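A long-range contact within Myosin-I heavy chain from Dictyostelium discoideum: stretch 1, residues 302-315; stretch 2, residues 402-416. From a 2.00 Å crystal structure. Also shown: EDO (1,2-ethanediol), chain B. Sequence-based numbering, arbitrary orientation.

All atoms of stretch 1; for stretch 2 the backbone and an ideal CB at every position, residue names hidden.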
ATOM      1  N   ASP A 302     -10.636   5.171 -28.360  1.00 17.38           N
ATOM      2  CA  ASP A 302      -9.695   4.794 -29.422  1.00 17.90           C
ATOM      3  C   ASP A 302      -8.788   5.981 -29.780  1.00 18.09           C
ATOM      4  O   ASP A 302      -9.244   6.937 -30.381  1.00 15.40           O
ATOM      5  CB  ASP A 302     -10.447   4.250 -30.663  1.00 19.77           C
ATOM      6  CG  ASP A 302      -9.579   3.672 -31.790  1.00 30.98           C
ATOM      7  OD1 ASP A 302      -8.332   3.737 -31.685  1.00 30.51           O
ATOM      8  OD2 ASP A 302     -10.152   3.167 -32.785  1.00 35.59           O
ATOM      9  N   VAL A 303      -7.506   5.899 -29.406  1.00 16.13           N
ATOM     10  CA  VAL A 303      -6.508   6.935 -29.697  1.00 15.95           C
ATOM     11  C   VAL A 303      -6.377   7.209 -31.222  1.00 19.00           C
ATOM     12  O   VAL A 303      -6.012   8.304 -31.620  1.00 17.84           O
ATOM     13  CB  VAL A 303      -5.145   6.633 -28.990  1.00 20.02           C
ATOM     14  CG1 VAL A 303      -4.285   5.592 -29.737  1.00 19.09           C
ATOM     15  CG2 VAL A 303      -4.370   7.922 -28.733  1.00 19.66           C
ATOM     16  N   ASN A 304      -6.669   6.227 -32.069  1.00 18.08           N
ATOM     17  CA  ASN A 304      -6.615   6.410 -33.520  1.00 18.76           C
ATOM     18  C   ASN A 304      -7.703   7.326 -34.048  1.00 22.01           C
ATOM     19  O   ASN A 304      -7.553   7.877 -35.153  1.00 20.73           O
ATOM     20  CB  ASN A 304      -6.625   5.059 -34.245  1.00 23.37           C
ATOM     21  CG  ASN A 304      -5.363   4.272 -33.973  1.00 47.21           C
ATOM     22  OD1 ASN A 304      -5.379   3.248 -33.286  1.00 51.95           O
ATOM     23  ND2 ASN A 304      -4.224   4.806 -34.393  1.00 32.47           N
ATOM     24  N   LYS A 305      -8.783   7.539 -33.240  1.00 17.48           N
ATOM     25  CA  LYS A 305      -9.906   8.420 -33.618  1.00 16.84           C
ATOM     26  C   LYS A 305      -9.946   9.713 -32.780  1.00 19.78           C
ATOM     27  O   LYS A 305     -10.939  10.439 -32.814  1.00 18.24           O
ATOM     28  CB  LYS A 305     -11.243   7.641 -33.453  1.00 17.63           C
ATOM     29  CG  LYS A 305     -11.319   6.439 -34.378  1.00 20.77           C
ATOM     30  CD  LYS A 305     -12.642   5.715 -34.269  1.00 32.41           C
ATOM     31  CE  LYS A 305     -12.738   4.611 -35.301  1.00 40.10           C
ATOM     32  NZ  LYS A 305     -13.870   3.690 -35.006  1.00 56.70           N
ATOM     33  N   ILE A 306      -8.902   9.979 -31.984  1.00 16.42           N
ATOM     34  CA  ILE A 306      -8.882  11.126 -31.066  1.00 15.38           C
ATOM     35  C   ILE A 306      -9.230  12.499 -31.737  1.00 17.56           C
ATOM     36  O   ILE A 306      -9.988  13.276 -31.157  1.00 15.81           O
ATOM     37  CB  ILE A 306      -7.550  11.185 -30.278  1.00 17.52           C
ATOM     38  CG1 ILE A 306      -7.614  12.236 -29.134  1.00 16.17           C
ATOM     39  CG2 ILE A 306      -6.341  11.368 -31.186  1.00 18.96           C
ATOM     40  CD1 ILE A 306      -6.373  12.251 -28.157  1.00 15.95           C
ATOM     41  N   LEU A 307      -8.694  12.778 -32.933  1.00 15.01           N
ATOM     42  CA  LEU A 307      -8.940  14.030 -33.619  1.00 14.96           C
ATOM     43  C   LEU A 307     -10.390  14.176 -34.094  1.00 19.65           C
ATOM     44  O   LEU A 307     -10.866  15.301 -34.237  1.00 17.53           O
ATOM     45  CB  LEU A 307      -7.955  14.233 -34.795  1.00 15.32           C
ATOM     46  CG  LEU A 307      -6.449  14.315 -34.384  1.00 20.18           C
ATOM     47  CD1 LEU A 307      -5.551  14.375 -35.617  1.00 21.49           C
ATOM     48  CD2 LEU A 307      -6.199  15.539 -33.519  1.00 18.63           C
ATOM     49  N   ASP A 308     -11.081  13.053 -34.295  1.00 15.65           N
ATOM     50  CA  ASP A 308     -12.472  13.073 -34.738  1.00 16.42           C
ATOM     51  C   ASP A 308     -13.451  12.758 -33.615  1.00 20.58           C
ATOM     52  O   ASP A 308     -14.650  12.731 -33.871  1.00 20.01           O
ATOM     53  CB  ASP A 308     -12.675  12.168 -35.962  1.00 17.51           C
ATOM     54  CG  ASP A 308     -11.872  12.628 -37.179  1.00 22.72           C
ATOM     55  OD1 ASP A 308     -11.979  13.814 -37.550  1.00 23.29           O
ATOM     56  OD2 ASP A 308     -11.122  11.813 -37.733  1.00 27.75           O
ATOM     57  N   GLN A 309     -12.947  12.527 -32.366  1.00 15.89           N
ATOM     58  CA  GLN A 309     -13.783  12.268 -31.183  1.00 15.56           C
ATOM     59  C   GLN A 309     -13.203  13.028 -29.988  1.00 17.68           C
ATOM     60  O   GLN A 309     -13.071  12.479 -28.878  1.00 15.38           O
ATOM     61  CB  GLN A 309     -13.857  10.775 -30.858  1.00 16.45           C
ATOM     62  CG  GLN A 309     -14.195   9.866 -32.022  1.00 17.35           C
ATOM     63  CD  GLN A 309     -14.327   8.433 -31.567  1.00 22.53           C
ATOM     64  OE1 GLN A 309     -13.602   7.943 -30.692  1.00 17.38           O
ATOM     65  NE2 GLN A 309     -15.277   7.731 -32.152  1.00 17.13           N
ATOM     66  N   GLU A 310     -12.882  14.304 -30.213  1.00 16.71           N
ATOM     67  CA  GLU A 310     -12.216  15.181 -29.228  1.00 16.77           C
ATOM     68  C   GLU A 310     -12.913  15.255 -27.880  1.00 18.45           C
ATOM     69  O   GLU A 310     -12.221  15.259 -26.866  1.00 17.42           O
ATOM     70  CB  GLU A 310     -11.965  16.604 -29.786  1.00 17.69           C
ATOM     71  CG  GLU A 310     -13.214  17.448 -29.993  1.00 28.92           C
ATOM     72  CD  GLU A 310     -13.054  18.676 -30.870  1.00 56.26           C
ATOM     73  OE1 GLU A 310     -12.701  18.512 -32.061  1.00 49.52           O
ATOM     74  OE2 GLU A 310     -13.342  19.796 -30.384  1.00 46.42           O
ATOM     75  N   HIS A 311     -14.267  15.323 -27.866  1.00 14.87           N
ATOM     76  CA  HIS A 311     -15.062  15.417 -26.627  1.00 14.81           C
ATOM     77  C   HIS A 311     -14.785  14.279 -25.642  1.00 17.78           C
ATOM     78  O   HIS A 311     -14.861  14.490 -24.435  1.00 16.62           O
ATOM     79  CB  HIS A 311     -16.578  15.478 -26.939  1.00 15.72           C
ATOM     80  CG  HIS A 311     -17.045  14.354 -27.799  1.00 18.49           C
ATOM     81  ND1 HIS A 311     -16.935  14.412 -29.174  1.00 20.12           N
ATOM     82  CD2 HIS A 311     -17.735  13.247 -27.463  1.00 19.51           C
ATOM     83  CE1 HIS A 311     -17.523  13.314 -29.620  1.00 19.94           C
ATOM     84  NE2 HIS A 311     -18.009  12.585 -28.629  1.00 20.46           N
ATOM     85  N   LEU A 312     -14.488  13.076 -26.139  1.00 14.08           N
ATOM     86  CA  LEU A 312     -14.207  11.936 -25.266  1.00 14.70           C
ATOM     87  C   LEU A 312     -12.955  12.192 -24.428  1.00 18.49           C
ATOM     88  O   LEU A 312     -12.775  11.605 -23.359  1.00 16.30           O
ATOM     89  CB  LEU A 312     -14.073  10.619 -26.073  1.00 13.47           C
ATOM     90  CG  LEU A 312     -15.292  10.218 -26.903  1.00 15.86           C
ATOM     91  CD1 LEU A 312     -14.997   8.975 -27.734  1.00 15.28           C
ATOM     92  CD2 LEU A 312     -16.584  10.007 -25.973  1.00 14.72           C
ATOM     93  N   TRP A 313     -12.091  13.068 -24.933  1.00 15.36           N
ATOM     94  CA  TRP A 313     -10.831  13.354 -24.256  1.00 15.61           C
ATOM     95  C   TRP A 313     -10.835  14.722 -23.566  1.00 18.61           C
ATOM     96  O   TRP A 313     -10.221  14.871 -22.520  1.00 17.99           O
ATOM     97  CB  TRP A 313      -9.722  13.322 -25.315  1.00 13.63           C
ATOM     98  CG  TRP A 313      -9.573  11.989 -25.978  1.00 14.33           C
ATOM     99  CD1 TRP A 313     -10.361  11.463 -26.965  1.00 16.89           C
ATOM    100  CD2 TRP A 313      -8.602  10.988 -25.662  1.00 13.32           C
ATOM    101  NE1 TRP A 313      -9.923  10.201 -27.297  1.00 15.30           N
ATOM    102  CE2 TRP A 313      -8.801   9.914 -26.563  1.00 16.74           C
ATOM    103  CE3 TRP A 313      -7.510  10.934 -24.768  1.00 14.40           C
ATOM    104  CZ2 TRP A 313      -7.970   8.782 -26.575  1.00 15.39           C
ATOM    105  CZ3 TRP A 313      -6.709   9.804 -24.766  1.00 15.22           C
ATOM    106  CH2 TRP A 313      -6.935   8.750 -25.672  1.00 15.58           C
ATOM    107  N   THR A 314     -11.490  15.721 -24.169  1.00 15.54           N
ATOM    108  CA  THR A 314     -11.437  17.085 -23.655  1.00 15.66           C
ATOM    109  C   THR A 314     -12.639  17.552 -22.793  1.00 20.71           C
ATOM    110  O   THR A 314     -12.473  18.563 -22.113  1.00 21.52           O
ATOM    111  CB  THR A 314     -11.220  18.047 -24.808  1.00 22.35           C
ATOM    112  OG1 THR A 314     -12.382  17.982 -25.604  1.00 17.20           O
ATOM    113  CG2 THR A 314      -9.915  17.756 -25.627  1.00 18.08           C
ATOM    114  N   ASP A 315     -13.820  16.863 -22.801  1.00 16.35           N
ATOM    115  CA  ASP A 315     -14.965  17.300 -21.964  1.00 17.44           C
ATOM    116  C   ASP A 315     -14.572  17.565 -20.511  1.00 20.04           C
ATOM    117  O   ASP A 315     -14.961  18.576 -19.954  1.00 20.55           O
ATOM    118  CB  ASP A 315     -16.146  16.318 -22.018  1.00 20.14           C
ATOM    119  CG  ASP A 315     -17.014  16.486 -23.252  1.00 22.00           C
ATOM    120  OD1 ASP A 315     -16.724  17.392 -24.068  1.00 18.73           O
ATOM    121  OD2 ASP A 315     -17.958  15.690 -23.420  1.00 24.63           O
ATOM    122  N   UNK A 402      -3.878  25.551 -28.403  1.00 20.56           N
ATOM    123  CA  UNK A 402      -3.130  24.642 -27.515  1.00 20.84           C
ATOM    124  C   UNK A 402      -3.831  23.298 -27.295  1.00 23.10           C
ATOM    125  O   UNK A 402      -3.183  22.263 -27.332  1.00 20.60           O
ATOM    126  CB  UNK A 402      -2.903  25.317 -26.161  1.00 20.84           C
ATOM    127  N   UNK A 403      -5.171  23.295 -27.106  1.00 19.84           N
ATOM    128  CA  UNK A 403      -5.904  22.032 -26.975  1.00 18.04           C
ATOM    129  C   UNK A 403      -5.721  21.130 -28.203  1.00 19.98           C
ATOM    130  O   UNK A 403      -5.552  19.916 -28.055  1.00 17.79           O
ATOM    131  CB  UNK A 403      -7.392  22.313 -26.757  1.00 18.04           C
ATOM    132  N   UNK A 404      -5.807  21.711 -29.400  1.00 16.95           N
ATOM    133  CA  UNK A 404      -5.689  20.912 -30.619  1.00 17.64           C
ATOM    134  C   UNK A 404      -4.287  20.342 -30.806  1.00 19.43           C
ATOM    135  O   UNK A 404      -4.146  19.237 -31.335  1.00 17.95           O
ATOM    136  CB  UNK A 404      -6.066  21.758 -31.837  1.00 17.64           C
ATOM    137  N   UNK A 405      -3.256  21.080 -30.358  1.00 16.29           N
ATOM    138  CA  UNK A 405      -1.871  20.612 -30.420  1.00 15.10           C
ATOM    139  C   UNK A 405      -1.654  19.430 -29.443  1.00 15.59           C
ATOM    140  O   UNK A 405      -0.941  18.485 -29.767  1.00 15.52           O
ATOM    141  CB  UNK A 405      -0.912  21.759 -30.095  1.00 15.10           C
ATOM    142  N   UNK A 406      -2.301  19.463 -28.291  1.00 11.98           N
ATOM    143  CA  UNK A 406      -2.208  18.396 -27.303  1.00 13.19           C
ATOM    144  C   UNK A 406      -2.859  17.099 -27.855  1.00 16.83           C
ATOM    145  O   UNK A 406      -2.266  16.022 -27.737  1.00 16.46           O
ATOM    146  CB  UNK A 406      -2.878  18.827 -25.997  1.00 13.19           C
ATOM    147  N   UNK A 407      -3.979  17.247 -28.591  1.00 11.36           N
ATOM    148  CA  UNK A 407      -4.680  16.119 -29.219  1.00 11.46           C
ATOM    149  C   UNK A 407      -3.847  15.530 -30.348  1.00 15.93           C
ATOM    150  O   UNK A 407      -3.822  14.312 -30.506  1.00 16.14           O
ATOM    151  CB  UNK A 407      -6.046  16.560 -29.750  1.00 11.46           C
ATOM    152  N   UNK A 408      -3.146  16.397 -31.117  1.00 13.92           N
ATOM    153  CA  UNK A 408      -2.282  16.016 -32.240  1.00 14.14           C
ATOM    154  C   UNK A 408      -1.089  15.232 -31.682  1.00 16.08           C
ATOM    155  O   UNK A 408      -0.675  14.240 -32.272  1.00 14.95           O
ATOM    156  CB  UNK A 408      -1.815  17.244 -33.024  1.00 14.14           C
ATOM    157  N   UNK A 409      -0.506  15.728 -30.584  1.00 11.82           N
ATOM    158  CA  UNK A 409       0.622  15.058 -29.923  1.00 11.22           C
ATOM    159  C   UNK A 409       0.184  13.650 -29.462  1.00 15.16           C
ATOM    160  O   UNK A 409       0.836  12.671 -29.798  1.00 14.53           O
ATOM    161  CB  UNK A 409       1.122  15.885 -28.737  1.00 11.22           C
ATOM    162  N   UNK A 410      -0.967  13.556 -28.756  1.00 12.80           N
ATOM    163  CA  UNK A 410      -1.461  12.252 -28.303  1.00 13.37           C
ATOM    164  C   UNK A 410      -1.751  11.331 -29.490  1.00 14.50           C
ATOM    165  O   UNK A 410      -1.387  10.176 -29.434  1.00 13.65           O
ATOM    166  CB  UNK A 410      -2.722  12.426 -27.454  1.00 13.37           C
ATOM    167  N   UNK A 411      -2.346  11.854 -30.559  1.00 14.07           N
ATOM    168  CA  UNK A 411      -2.637  11.060 -31.755  1.00 14.84           C
ATOM    169  C   UNK A 411      -1.359  10.456 -32.346  1.00 18.82           C
ATOM    170  O   UNK A 411      -1.325   9.289 -32.713  1.00 13.51           O
ATOM    171  CB  UNK A 411      -3.342  11.922 -32.804  1.00 14.84           C
ATOM    172  N   UNK A 412      -0.309  11.267 -32.445  1.00 19.33           N
ATOM    173  CA  UNK A 412       0.961  10.792 -33.001  1.00 19.33           C
ATOM    174  C   UNK A 412       1.622   9.731 -32.150  1.00 18.71           C
ATOM    175  O   UNK A 412       1.982   8.694 -32.673  1.00 17.21           O
ATOM    176  CB  UNK A 412       1.926  11.966 -33.179  1.00 19.33           C
ATOM    177  N   UNK A 413       1.762   9.969 -30.846  1.00 15.86           N
ATOM    178  CA  UNK A 413       2.299   8.981 -29.908  1.00 16.03           C
ATOM    179  C   UNK A 413       1.462   7.691 -29.954  1.00 18.57           C
ATOM    180  O   UNK A 413       2.006   6.596 -30.119  1.00 17.45           O
ATOM    181  CB  UNK A 413       2.325   9.551 -28.488  1.00 16.03           C
ATOM    182  N   UNK A 414       0.153   7.857 -29.804  1.00 17.34           N
ATOM    183  CA  UNK A 414      -0.804   6.763 -29.728  1.00 17.13           C
ATOM    184  C   UNK A 414      -0.817   5.837 -30.916  1.00 22.69           C
ATOM    185  O   UNK A 414      -0.807   4.628 -30.729  1.00 23.35           O
ATOM    186  CB  UNK A 414      -2.211   7.335 -29.541  1.00 17.13           C
ATOM    187  N   UNK A 415      -0.806   6.394 -32.134  1.00 22.16           N
ATOM    188  CA  UNK A 415      -0.839   5.648 -33.395  1.00 22.77           C
ATOM    189  C   UNK A 415       0.437   4.860 -33.673  1.00 28.83           C
ATOM    190  O   UNK A 415       0.415   3.911 -34.454  1.00 30.36           O
ATOM    191  CB  UNK A 415      -1.095   6.613 -34.554  1.00 22.77           C
ATOM    192  N   UNK A 416       1.562   5.287 -33.096  1.00 24.48           N
ATOM    193  CA  UNK A 416       2.838   4.666 -33.384  1.00 24.41           C
ATOM    194  C   UNK A 416       3.344   3.738 -32.294  1.00 27.47           C
ATOM    195  O   UNK A 416       4.288   2.993 -32.534  1.00 27.74           O
ATOM    196  CB  UNK A 416       3.882   5.755 -33.640  1.00 24.41           C
TER
HETATM  197  C1  EDO B2401      -5.559   3.136 -27.171  1.00 22.95           C
HETATM  198  O1  EDO B2401      -6.460   3.423 -28.220  1.00 21.53           O
HETATM  199  C2  EDO B2401      -6.198   3.618 -25.865  1.00 23.89           C
HETATM  200  O2  EDO B2401      -6.606   4.987 -26.042  1.00 22.57           O

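Position 402 opens a helix, its phi of -58° within reach of many residues; nothing of stretch 1 lies near, so contact sets no preference. It is P402, whose ring-closed nitrogen fits a first turn, where no earlier carbonyl needs a donor.

At 403 CA-to-CB points toward stretch 1, but the ideal CB stands 5.3 Å from T314 CG2. A long side chain, polar or apolar, could bridge that gap. E403 does so with its aliphatic stem extended, bringing CD to 3.6 Å from T314 CG2.

Position 404 points sideways, with nothing within 5.5 Å of its ideal CB; only a long or aromatic side chain could reach L307. Y404 swings its ring over, CE1 lying 3.9 Å from L307 CD2. Positions 405 and 406 make no contact, and hold L405 and K406.

Position 407 points toward a pocket lined by I306, L307, E310, W313 and T314. With the ideal CB 3.9 Å from L307 CD2, a branched or flexible apolar side chain is called for. L407 fills it: CD2 packs 3.6 Å from I306 CG1 and 3.9 Å from T314 CG2, while CD1 meets E310 CB at 3.9 Å.

Position 408 points away, though its ideal CB is 4.7 Å from L307 CD2; many residues would do. M408 brushes that leucine, its CG 4.3 Å from L307 CD2. Position 409, out of reach, is F409.

At 410 the direction is toward stretch 1 again, with the methyls of I306 and V303 and the ring of W313 ahead. A medium aliphatic residue suits. I410 places CG2 3.6 Å from I306 CD1 and 3.7 Å from V303 CG2.

Position 411 points sideways, its ideal CB a tight 3.5 Å from I306 CG2. Beyond lie the carbonyls of V303 and N304, so a short polar side chain would suit, directly or through water. N411 makes no direct hydrogen bond across the contact. Instead, two waters each donate to its OD1 and to N304 O; water 1, 3.3 Å from N411 OD1, also accepts from L307 N.

Positions 412 and 413 make no contact, and hold L412 and I413.

At 414 an ideal CB would sit 2.4 Å from V303 CG2, a clash. Glycine alone avoids it, and G414 lets V303 CG1 approach its C to 3.7 Å.

Position 415 lies beside N304, and a small residue fits. S415 packs there, its OG close to the carbonyls of N411 and L412. Position 416 points away, leaving K416 free of stretch 1.

Stretch 2 402-416: PEYLKLMFINLIGSK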
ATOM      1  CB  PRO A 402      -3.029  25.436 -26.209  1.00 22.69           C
ATOM      2  CG  PRO A 402      -3.122  26.876 -26.640  1.00 28.09           C
ATOM      3  CD  PRO A 402      -4.158  26.837 -27.718  1.00 24.04           C
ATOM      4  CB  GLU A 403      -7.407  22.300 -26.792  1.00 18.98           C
ATOM      5  CG  GLU A 403      -8.175  21.023 -26.545  1.00 21.43           C
ATOM      6  CD  GLU A 403      -9.579  21.286 -26.069  1.00 42.67           C
ATOM      7  OE1 GLU A 403      -9.755  21.482 -24.846  1.00 33.70           O
ATOM      8  OE2 GLU A 403     -10.502  21.272 -26.913  1.00 37.39           O
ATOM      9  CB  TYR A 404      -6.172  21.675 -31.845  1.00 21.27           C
ATOM     10  CG  TYR A 404      -6.292  20.810 -33.071  1.00 26.45           C
ATOM     11  CD1 TYR A 404      -7.378  19.946 -33.240  1.00 29.41           C
ATOM     12  CD2 TYR A 404      -5.295  20.802 -34.042  1.00 27.52           C
ATOM     13  CE1 TYR A 404      -7.480  19.129 -34.367  1.00 31.04           C
ATOM     14  CE2 TYR A 404      -5.397  20.008 -35.178  1.00 28.31           C
ATOM     15  CZ  TYR A 404      -6.476  19.158 -35.328  1.00 37.08           C
ATOM     16  OH  TYR A 404      -6.524  18.362 -36.443  1.00 44.01           O
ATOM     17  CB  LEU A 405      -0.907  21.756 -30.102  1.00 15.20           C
ATOM     18  CG  LEU A 405      -0.731  22.875 -31.157  1.00 17.31           C
ATOM     19  CD1 LEU A 405       0.011  24.074 -30.527  1.00 16.88           C
ATOM     20  CD2 LEU A 405       0.004  22.369 -32.424  1.00 14.62           C
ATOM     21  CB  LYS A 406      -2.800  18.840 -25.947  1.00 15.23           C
ATOM     22  CG  LYS A 406      -2.003  19.978 -25.259  1.00 16.28           C
ATOM     23  CD  LYS A 406      -2.704  20.481 -24.017  1.00 20.86           C
ATOM     24  CE  LYS A 406      -2.121  21.783 -23.537  1.00 25.91           C
ATOM     25  NZ  LYS A 406      -2.760  22.244 -22.288  1.00 22.14           N
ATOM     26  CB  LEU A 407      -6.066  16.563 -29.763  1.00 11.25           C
ATOM     27  CG  LEU A 407      -7.132  16.939 -28.727  1.00 16.06           C
ATOM     28  CD1 LEU A 407      -8.290  17.702 -29.369  1.00 19.03           C
ATOM     29  CD2 LEU A 407      -7.689  15.721 -28.055  1.00 16.53           C
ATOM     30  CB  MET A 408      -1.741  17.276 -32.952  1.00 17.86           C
ATOM     31  CG  MET A 408      -2.677  17.906 -33.943  1.00 23.93           C
ATOM     32  SD  MET A 408      -1.966  19.449 -34.633  1.00 31.25           S
ATOM     33  CE  MET A 408      -0.663  18.793 -35.683  1.00 27.82           C
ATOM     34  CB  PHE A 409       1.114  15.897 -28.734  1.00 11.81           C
ATOM     35  CG  PHE A 409       2.034  15.151 -27.788  1.00 13.04           C
ATOM     36  CD1 PHE A 409       3.287  14.709 -28.210  1.00 14.61           C
ATOM     37  CD2 PHE A 409       1.621  14.831 -26.499  1.00 14.62           C
ATOM     38  CE1 PHE A 409       4.131  14.010 -27.335  1.00 14.37           C
ATOM     39  CE2 PHE A 409       2.460  14.125 -25.633  1.00 15.61           C
ATOM     40  CZ  PHE A 409       3.702  13.704 -26.065  1.00 14.04           C
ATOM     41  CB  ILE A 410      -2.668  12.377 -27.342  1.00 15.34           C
ATOM     42  CG1 ILE A 410      -2.263  13.184 -26.076  1.00 15.30           C
ATOM     43  CG2 ILE A 410      -3.195  10.981 -26.988  1.00 15.34           C
ATOM     44  CD1 ILE A 410      -3.397  13.892 -25.304  1.00 15.45           C
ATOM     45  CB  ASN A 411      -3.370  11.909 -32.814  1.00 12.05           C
ATOM     46  CG  ASN A 411      -3.692  11.111 -34.068  1.00 25.99           C
ATOM     47  OD1 ASN A 411      -4.379  10.070 -34.055  1.00 18.73           O
ATOM     48  ND2 ASN A 411      -3.126  11.535 -35.154  1.00 19.09           N
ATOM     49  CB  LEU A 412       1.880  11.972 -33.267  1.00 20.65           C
ATOM     50  CG  LEU A 412       1.521  12.623 -34.576  1.00 29.14           C
ATOM     51  CD1 LEU A 412       1.895  14.062 -34.576  1.00 29.73           C
ATOM     52  CD2 LEU A 412       2.137  11.859 -35.749  1.00 33.88           C
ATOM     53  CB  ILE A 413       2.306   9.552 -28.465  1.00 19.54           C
ATOM     54  CG1 ILE A 413       3.358  10.662 -28.316  1.00 20.69           C
ATOM     55  CG2 ILE A 413       2.520   8.422 -27.405  1.00 21.41           C
ATOM     56  CD1 ILE A 413       4.840  10.254 -28.477  1.00 23.44           C
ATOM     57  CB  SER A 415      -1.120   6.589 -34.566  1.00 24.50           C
ATOM     58  OG  SER A 415      -0.040   7.483 -34.796  1.00 29.52           O
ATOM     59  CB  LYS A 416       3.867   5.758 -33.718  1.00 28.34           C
ATOM     60  CG  LYS A 416       3.570   6.351 -35.099  1.00 36.98           C
ATOM     61  CD  LYS A 416       4.202   7.688 -35.345  1.00 50.47           C
ATOM     62  CE  LYS A 416       3.688   8.265 -36.644  1.00 67.60           C
ATOM     63  NZ  LYS A 416       4.100   7.453 -37.822  1.00 75.25           N
TER
HETATM   64  O   HOH W   1      -7.455  10.854 -34.779  1.00 20.17           O
HETATM   65  O   HOH W   2      -4.521   8.351 -36.168  1.00 30.75           O
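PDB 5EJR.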